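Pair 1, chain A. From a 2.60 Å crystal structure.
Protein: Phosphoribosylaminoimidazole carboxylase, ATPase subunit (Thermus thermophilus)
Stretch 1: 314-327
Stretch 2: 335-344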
# COMPACT_ATOMS: atom_id res chain seq x y z
N GLU A 314 -1.76 18.50 9.77
CA GLU A 314 -2.61 19.35 8.96
C GLU A 314 -3.09 18.73 7.65
O GLU A 314 -4.21 18.99 7.21
CB GLU A 314 -1.92 20.68 8.68
CG GLU A 314 -2.89 21.85 8.74
CD GLU A 314 -3.52 22.01 10.11
OE1 GLU A 314 -4.58 22.67 10.21
OE2 GLU A 314 -2.96 21.49 11.10
N VAL A 315 -2.25 17.91 7.01
CA VAL A 315 -2.67 17.28 5.77
C VAL A 315 -3.54 16.07 6.09
O VAL A 315 -4.46 15.74 5.35
CB VAL A 315 -1.43 16.88 4.86
CG1 VAL A 315 -0.13 17.26 5.55
CG2 VAL A 315 -1.46 15.39 4.51
N LEU A 316 -3.26 15.42 7.22
CA LEU A 316 -4.05 14.26 7.61
C LEU A 316 -5.46 14.63 8.09
O LEU A 316 -6.32 13.77 8.20
CB LEU A 316 -3.31 13.48 8.69
CG LEU A 316 -2.22 12.46 8.29
CD1 LEU A 316 -1.87 12.57 6.82
CD2 LEU A 316 -1.00 12.67 9.17
N LYS A 317 -5.69 15.91 8.39
CA LYS A 317 -7.01 16.36 8.83
C LYS A 317 -7.97 16.37 7.65
O LYS A 317 -9.18 16.37 7.84
CB LYS A 317 -6.95 17.76 9.44
CG LYS A 317 -6.30 17.83 10.81
CD LYS A 317 -6.31 19.25 11.37
CE LYS A 317 -5.36 19.40 12.57
NZ LYS A 317 -5.67 18.46 13.69
N VAL A 318 -7.41 16.40 6.44
CA VAL A 318 -8.22 16.40 5.22
C VAL A 318 -8.54 14.95 4.88
O VAL A 318 -7.63 14.13 4.77
CB VAL A 318 -7.45 17.01 4.04
CG1 VAL A 318 -8.36 17.11 2.83
CG2 VAL A 318 -6.89 18.37 4.41
N GLU A 319 -9.81 14.62 4.73
CA GLU A 319 -10.15 13.24 4.42
C GLU A 319 -10.00 13.00 2.94
O GLU A 319 -10.17 13.92 2.13
CB GLU A 319 -11.57 12.89 4.88
CG GLU A 319 -12.66 13.85 4.44
CD GLU A 319 -14.04 13.37 4.86
OE1 GLU A 319 -14.21 13.03 6.06
OE2 GLU A 319 -14.95 13.33 4.01
N GLY A 320 -9.67 11.76 2.59
CA GLY A 320 -9.47 11.41 1.20
C GLY A 320 -8.05 11.79 0.83
O GLY A 320 -7.61 11.56 -0.30
N ALA A 321 -7.34 12.38 1.78
CA ALA A 321 -5.97 12.80 1.57
C ALA A 321 -5.03 11.67 1.99
O ALA A 321 -5.10 11.19 3.13
CB ALA A 321 -5.68 14.06 2.39
N HIS A 322 -4.16 11.25 1.08
CA HIS A 322 -3.19 10.19 1.39
C HIS A 322 -1.78 10.73 1.28
O HIS A 322 -1.29 11.04 0.19
CB HIS A 322 -3.38 9.00 0.45
CG HIS A 322 -4.72 8.35 0.56
ND1 HIS A 322 -5.80 8.75 -0.19
CD2 HIS A 322 -5.16 7.34 1.34
CE1 HIS A 322 -6.85 8.01 0.12
NE2 HIS A 322 -6.49 7.14 1.05
N LEU A 323 -1.13 10.86 2.43
CA LEU A 323 0.22 11.39 2.48
C LEU A 323 1.28 10.34 2.11
O LEU A 323 1.14 9.15 2.43
CB LEU A 323 0.50 11.94 3.88
CG LEU A 323 1.89 12.54 4.05
CD1 LEU A 323 2.03 13.72 3.10
CD2 LEU A 323 2.12 12.97 5.50
N HIS A 324 2.33 10.78 1.44
CA HIS A 324 3.43 9.90 1.05
C HIS A 324 4.72 10.68 1.23
O HIS A 324 5.04 11.56 0.43
CB HIS A 324 3.29 9.46 -0.41
CG HIS A 324 2.26 8.39 -0.61
ND1 HIS A 324 2.56 7.04 -0.56
CD2 HIS A 324 0.92 8.47 -0.82
CE1 HIS A 324 1.46 6.34 -0.73
NE2 HIS A 324 0.45 7.18 -0.89
N TRP A 325 5.45 10.38 2.30
CA TRP A 325 6.71 11.05 2.57
C TRP A 325 7.80 10.08 2.11
O TRP A 325 7.83 8.93 2.54
CB TRP A 325 6.85 11.35 4.06
CG TRP A 325 8.00 12.26 4.35
CD1 TRP A 325 9.14 11.95 5.04
CD2 TRP A 325 8.17 13.59 3.86
NE1 TRP A 325 10.01 13.01 5.01
CE2 TRP A 325 9.44 14.03 4.29
CE3 TRP A 325 7.37 14.46 3.10
CZ2 TRP A 325 9.94 15.30 3.97
CZ3 TRP A 325 7.87 15.72 2.78
CH2 TRP A 325 9.14 16.12 3.22
N TYR A 326 8.69 10.52 1.23
CA TYR A 326 9.71 9.62 0.71
C TYR A 326 10.88 9.27 1.63
O TYR A 326 11.64 8.36 1.32
CB TYR A 326 10.25 10.14 -0.62
CG TYR A 326 9.16 10.42 -1.63
CD1 TYR A 326 7.97 9.68 -1.63
CD2 TYR A 326 9.31 11.42 -2.59
CE1 TYR A 326 6.97 9.93 -2.56
CE2 TYR A 326 8.32 11.67 -3.52
CZ TYR A 326 7.16 10.92 -3.50
OH TYR A 326 6.18 11.15 -4.44
N GLY A 327 11.02 9.99 2.74
CA GLY A 327 12.12 9.71 3.65
C GLY A 327 13.42 10.38 3.24
O GLY A 327 14.46 10.14 3.83
N LYS A 335 12.17 16.64 -4.72
CA LYS A 335 10.90 15.94 -4.53
C LYS A 335 11.05 15.14 -3.24
O LYS A 335 11.86 14.21 -3.16
CB LYS A 335 10.61 15.00 -5.70
CG LYS A 335 10.45 15.74 -7.01
CD LYS A 335 9.92 14.85 -8.10
CE LYS A 335 9.71 15.67 -9.36
NZ LYS A 335 9.36 14.81 -10.53
N VAL A 336 10.28 15.52 -2.22
CA VAL A 336 10.36 14.85 -0.93
C VAL A 336 9.12 14.09 -0.54
O VAL A 336 9.07 13.48 0.52
CB VAL A 336 10.71 15.86 0.19
CG1 VAL A 336 12.16 16.27 0.06
CG2 VAL A 336 9.82 17.08 0.09
N GLY A 337 8.11 14.11 -1.40
CA GLY A 337 6.90 13.38 -1.12
C GLY A 337 5.78 13.82 -2.04
O GLY A 337 6.02 14.53 -3.01
N HIS A 338 4.58 13.35 -1.76
CA HIS A 338 3.42 13.76 -2.53
C HIS A 338 2.16 13.46 -1.72
O HIS A 338 2.21 12.75 -0.71
CB HIS A 338 3.40 13.08 -3.91
CG HIS A 338 2.94 11.66 -3.88
ND1 HIS A 338 3.80 10.59 -3.75
CD2 HIS A 338 1.70 11.12 -3.99
CE1 HIS A 338 3.12 9.46 -3.78
NE2 HIS A 338 1.84 9.76 -3.92
N ILE A 339 1.03 14.01 -2.16
CA ILE A 339 -0.24 13.80 -1.49
C ILE A 339 -1.30 13.47 -2.52
O ILE A 339 -1.51 14.22 -3.45
CB ILE A 339 -0.71 15.07 -0.76
CG1 ILE A 339 0.31 15.50 0.30
CG2 ILE A 339 -2.08 14.83 -0.13
CD1 ILE A 339 -0.00 16.84 0.90
N THR A 340 -1.96 12.33 -2.35
CA THR A 340 -3.02 11.99 -3.28
C THR A 340 -4.37 12.13 -2.60
O THR A 340 -4.63 11.51 -1.57
CB THR A 340 -2.88 10.57 -3.83
OG1 THR A 340 -1.77 10.52 -4.73
CG2 THR A 340 -4.16 10.17 -4.57
N LEU A 341 -5.20 12.98 -3.19
CA LEU A 341 -6.55 13.24 -2.69
C LEU A 341 -7.50 12.47 -3.59
O LEU A 341 -7.58 12.73 -4.79
CB LEU A 341 -6.84 14.74 -2.77
CG LEU A 341 -8.21 15.26 -2.31
CD1 LEU A 341 -8.45 14.90 -0.85
CD2 LEU A 341 -8.24 16.76 -2.50
N ARG A 342 -8.20 11.52 -3.01
CA ARG A 342 -9.14 10.72 -3.77
C ARG A 342 -10.55 10.87 -3.23
O ARG A 342 -10.88 10.35 -2.16
CB ARG A 342 -8.73 9.24 -3.73
CG ARG A 342 -9.41 8.38 -4.76
CD ARG A 342 -9.43 6.94 -4.31
NE ARG A 342 -10.28 6.79 -3.14
CZ ARG A 342 -11.60 6.97 -3.14
NH1 ARG A 342 -12.22 7.32 -4.26
NH2 ARG A 342 -12.30 6.82 -2.03
N ARG A 343 -11.38 11.61 -3.96
CA ARG A 343 -12.77 11.82 -3.57
C ARG A 343 -13.64 11.15 -4.63
O ARG A 343 -13.12 10.65 -5.63
CB ARG A 343 -13.10 13.31 -3.49
CG ARG A 343 -12.22 14.12 -2.52
CD ARG A 343 -12.07 13.42 -1.19
NE ARG A 343 -13.34 12.91 -0.69
CZ ARG A 343 -13.48 12.01 0.28
NH1 ARG A 343 -12.41 11.51 0.89
NH2 ARG A 343 -14.69 11.61 0.65
N ASP A 344 -14.95 11.12 -4.43
CA ASP A 344 -15.82 10.48 -5.41
C ASP A 344 -16.72 11.46 -6.17
O ASP A 344 -17.67 11.04 -6.84
CB ASP A 344 -16.68 9.40 -4.75
CG ASP A 344 -15.84 8.30 -4.12
OD1 ASP A 344 -15.23 8.57 -3.06
OD2 ASP A 344 -15.77 7.19 -4.69

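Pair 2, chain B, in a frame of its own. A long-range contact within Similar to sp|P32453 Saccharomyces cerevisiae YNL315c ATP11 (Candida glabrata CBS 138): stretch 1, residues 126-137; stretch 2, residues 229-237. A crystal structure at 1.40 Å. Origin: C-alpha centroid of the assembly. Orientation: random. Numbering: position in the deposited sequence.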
# COMPACT_ATOMS: atom_id res chain seq x y z
N LYS B 126 -15.76 10.91 -4.19
CA LYS B 126 -15.20 10.69 -5.55
C LYS B 126 -15.21 9.23 -5.92
O LYS B 126 -15.47 8.81 -7.06
CB LYS B 126 -13.78 11.26 -5.60
CG LYS B 126 -12.92 10.93 -6.81
CD LYS B 126 -13.47 11.60 -8.07
CE LYS B 126 -12.42 11.55 -9.17
NZ LYS B 126 -12.87 12.29 -10.40
N TRP B 127 -14.94 8.38 -4.93
CA TRP B 127 -14.74 6.95 -5.17
C TRP B 127 -15.96 6.13 -4.78
O TRP B 127 -15.95 4.88 -4.85
CB TRP B 127 -13.48 6.46 -4.42
CG TRP B 127 -12.25 7.19 -4.92
CD1 TRP B 127 -11.54 8.13 -4.23
CD2 TRP B 127 -11.62 7.01 -6.19
NE1 TRP B 127 -10.48 8.57 -5.02
CE2 TRP B 127 -10.52 7.89 -6.21
CE3 TRP B 127 -11.91 6.18 -7.29
CZ2 TRP B 127 -9.67 7.99 -7.30
CZ3 TRP B 127 -11.06 6.28 -8.38
CH2 TRP B 127 -9.97 7.16 -8.38
N SER B 128 -17.00 6.83 -4.38
CA SER B 128 -18.17 6.17 -3.82
C SER B 128 -18.94 5.35 -4.83
O SER B 128 -19.75 4.49 -4.44
CB SER B 128 -19.15 7.19 -3.21
OG SER B 128 -19.68 8.06 -4.19
N ASN B 129 -18.80 5.54 -6.14
CA ASN B 129 -19.78 4.76 -6.92
C ASN B 129 -19.21 3.40 -7.29
O ASN B 129 -19.72 2.79 -8.21
CB ASN B 129 -20.16 5.58 -8.15
CG ASN B 129 -19.00 6.30 -8.81
OD1 ASN B 129 -17.89 6.42 -8.29
ND2 ASN B 129 -19.29 6.78 -10.02
N ARG B 130 -18.17 2.98 -6.57
CA ARG B 130 -17.47 1.75 -6.95
C ARG B 130 -17.56 0.58 -5.97
O ARG B 130 -17.71 0.73 -4.75
CB ARG B 130 -15.98 2.06 -7.07
CG ARG B 130 -15.59 3.17 -8.05
CD ARG B 130 -14.34 2.61 -8.71
NE ARG B 130 -13.59 3.55 -9.52
CZ ARG B 130 -12.73 3.07 -10.42
NH1 ARG B 130 -12.57 1.77 -10.54
NH2 ARG B 130 -12.04 3.92 -11.15
N ASP B 131 -17.41 -0.64 -6.53
CA ASP B 131 -17.26 -1.78 -5.62
C ASP B 131 -15.90 -2.44 -5.81
O ASP B 131 -15.66 -3.55 -5.37
CB ASP B 131 -18.39 -2.81 -5.76
CG ASP B 131 -18.41 -3.44 -7.13
OD1 ASP B 131 -17.56 -3.06 -7.97
OD2 ASP B 131 -19.29 -4.31 -7.36
N ASP B 132 -14.98 -1.76 -6.48
CA ASP B 132 -13.65 -2.34 -6.59
C ASP B 132 -12.62 -1.48 -5.87
O ASP B 132 -11.44 -1.73 -6.08
CB ASP B 132 -13.33 -2.48 -8.08
CG ASP B 132 -13.29 -1.12 -8.76
OD1 ASP B 132 -13.77 -0.11 -8.22
OD2 ASP B 132 -12.75 -1.06 -9.88
N SER B 133 -13.03 -0.53 -5.05
CA SER B 133 -12.14 0.52 -4.54
C SER B 133 -11.83 0.42 -3.06
O SER B 133 -12.74 0.15 -2.30
CB SER B 133 -12.75 1.92 -4.80
OG SER B 133 -12.58 2.14 -6.20
N LEU B 134 -10.57 0.71 -2.78
CA LEU B 134 -10.00 0.92 -1.45
C LEU B 134 -9.76 2.41 -1.29
O LEU B 134 -9.16 3.06 -2.14
CB LEU B 134 -8.66 0.19 -1.26
CG LEU B 134 -8.68 -1.35 -1.36
CD1 LEU B 134 -7.37 -1.91 -0.85
CD2 LEU B 134 -9.82 -1.93 -0.56
N VAL B 135 -10.27 3.02 -0.21
CA VAL B 135 -10.14 4.45 -0.03
C VAL B 135 -9.75 4.72 1.40
O VAL B 135 -10.34 4.10 2.29
CB VAL B 135 -11.47 5.18 -0.35
CG1 VAL B 135 -11.33 6.68 -0.20
CG2 VAL B 135 -11.92 4.83 -1.76
N ALA B 136 -8.79 5.62 1.63
CA ALA B 136 -8.42 5.98 3.00
C ALA B 136 -7.87 7.38 3.02
O ALA B 136 -7.46 7.90 1.97
CB ALA B 136 -7.38 5.01 3.57
N VAL B 137 -7.88 7.95 4.22
CA VAL B 137 -7.13 9.17 4.49
C VAL B 137 -6.20 8.87 5.67
O VAL B 137 -6.74 8.43 6.71
CB VAL B 137 -8.09 10.32 4.78
CG1 VAL B 137 -7.29 11.57 5.13
CG2 VAL B 137 -8.98 10.55 3.57
N MET B 229 -2.07 15.29 5.72
CA MET B 229 -2.95 14.27 5.20
C MET B 229 -2.42 13.58 3.97
O MET B 229 -1.84 14.28 3.13
CB MET B 229 -4.28 14.94 4.72
CG MET B 229 -5.19 15.51 5.76
SD MET B 229 -6.51 16.34 4.80
CE MET B 229 -7.61 14.94 4.55
N VAL B 230 -2.61 12.28 3.90
CA VAL B 230 -2.30 11.49 2.68
C VAL B 230 -3.59 10.90 2.18
O VAL B 230 -4.33 10.30 3.00
CB VAL B 230 -1.26 10.39 3.00
CG1 VAL B 230 -1.06 9.46 1.82
CG2 VAL B 230 0.03 11.08 3.43
N LEU B 231 -3.91 11.04 0.92
CA LEU B 231 -5.17 10.50 0.36
C LEU B 231 -4.81 9.22 -0.38
O LEU B 231 -3.87 9.23 -1.22
CB LEU B 231 -5.79 11.53 -0.59
CG LEU B 231 -6.30 12.80 0.14
CD1 LEU B 231 -7.08 13.58 -0.92
CD2 LEU B 231 -7.13 12.50 1.33
N MET B 232 -5.53 8.12 -0.08
CA MET B 232 -5.24 6.84 -0.74
C MET B 232 -6.37 6.36 -1.59
O MET B 232 -7.52 6.51 -1.12
CB MET B 232 -4.97 5.79 0.37
CG MET B 232 -4.55 4.45 -0.22
SD MET B 232 -4.63 3.13 1.04
CE MET B 232 -6.37 2.72 0.89
N ASN B 233 -6.10 5.90 -2.79
CA ASN B 233 -7.13 5.27 -3.61
C ASN B 233 -6.52 3.99 -4.16
O ASN B 233 -5.40 4.00 -4.66
CB ASN B 233 -7.67 6.14 -4.75
CG ASN B 233 -6.58 6.64 -5.67
OD1 ASN B 233 -5.81 7.51 -5.26
ND2 ASN B 233 -6.42 6.21 -6.91
N GLY B 234 -7.24 2.88 -4.07
CA GLY B 234 -6.72 1.66 -4.69
C GLY B 234 -7.85 0.99 -5.42
O GLY B 234 -9.05 1.26 -5.20
N GLN B 235 -7.47 0.13 -6.34
CA GLN B 235 -8.47 -0.60 -7.13
C GLN B 235 -8.07 -2.08 -7.16
O GLN B 235 -6.84 -2.36 -7.31
CB GLN B 235 -8.58 -0.11 -8.58
CG GLN B 235 -9.47 1.11 -8.77
CD GLN B 235 -9.36 1.76 -10.14
OE1 GLN B 235 -9.93 2.81 -10.42
NE2 GLN B 235 -8.61 1.13 -11.03
N VAL B 236 -9.00 -2.97 -7.05
CA VAL B 236 -8.76 -4.41 -7.20
C VAL B 236 -9.35 -4.84 -8.53
O VAL B 236 -10.53 -4.52 -8.82
CB VAL B 236 -9.41 -5.22 -6.05
CG1 VAL B 236 -9.12 -6.72 -6.18
CG2 VAL B 236 -8.88 -4.65 -4.75
N GLU B 237 -8.62 -5.56 -9.34
CA GLU B 237 -9.10 -5.96 -10.66
C GLU B 237 -10.24 -6.96 -10.55
O GLU B 237 -10.22 -7.97 -9.85
CB GLU B 237 -7.93 -6.57 -11.44
CG GLU B 237 -6.81 -5.62 -11.82
CD GLU B 237 -7.29 -4.59 -12.81
OE1 GLU B 237 -7.28 -3.39 -12.49
OE2 GLU B 237 -7.70 -4.98 -13.92
O HOH W 1 -10.30 3.49 -6.26

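Pair 1 and pair 2 share one piece of architecture: in each, a short lead-in segment precedes a strand that lies antiparallel to a second strand; the turns in the lead-in differ, type II at Val A318 to Ala A321 in pair 1, type I at Trp B127 to Arg B130 in pair 2. The N-to-C directions meet at 162° in pair 1 and 166° in pair 2, and the central backbones superpose with an RMSD of 0.7 Å.

The ladders match rung for rung. In pair 1, Arg A342 N donates to Gly A320 O (2.8 Å), and His A322 and Thr A340 exchange two bonds, His A322 N to Thr A340 O (2.7 Å) and Thr A340 N to His A322 O (2.9 Å). Pair 2 repeats this with Val B236 N to Asp B132 O (2.9 Å), Leu B134 N to Gly B234 O (2.9 Å) and Gly B234 N to Leu B134 O (2.7 Å). Because backbone atoms do this work, the side chains are free to differ.

On the face of Ala A321, Leu A323 and Ile A339, pair 1 packs hydrocarbon. Leu A323 CD1 meets Ile A339 CG1 at 3.7 Å, and Val A315 CG2 reaches Ile A339 CD1 at 4.2 Å from the helix. In pair 2 Trp B127 takes the place of Val A315 and Asn B233 that of Ile A339. The broad indole covers the aliphatic part of the polar residue, with Asn B233 CB 3.6 Å from Trp B127 CE2 over the ring face, while the amide is hydrogen-bonded elsewhere in the structure. Ser B133, in place of Ala A321, stays small but adds a hydroxyl; a water bridges Ser B133 OG (2.7 Å) and Gly B234 O, to which it donates (2.8 Å).

The other face reverses the chemistry. His A324 and His A338 lie with nearly parallel but offset rings, and His A324 CB sits over the His A338 ring, 3.7 Å from its centroid. Tyr A326 OH and His A338 ND1 share a short hydrogen bond (2.5 Å). The matching residues, Ala B136 and Met B232, are apolar: the long, flexible methionine brings its CE within 3.7 Å of Ala B136 CB and 4.0 Å of Leu B134 CB.

Two glycines of pair 1 stand where pair 2 has side chains. Gly A320 has a positive phi (83°), and a CB there would fall 2.1 Å from Arg A343 NH1; its counterpart Asp B132 has a phi of -116° and carries a side chain, which forms a salt bridge between Asp B132 OD2 and Arg B130 NH1 (2.9 Å). At Gly A337, a CB would lie 2.5 Å from His A324 O, whereas the matching Leu B231 sends CD2 to Val B137 CG2 (3.5 Å).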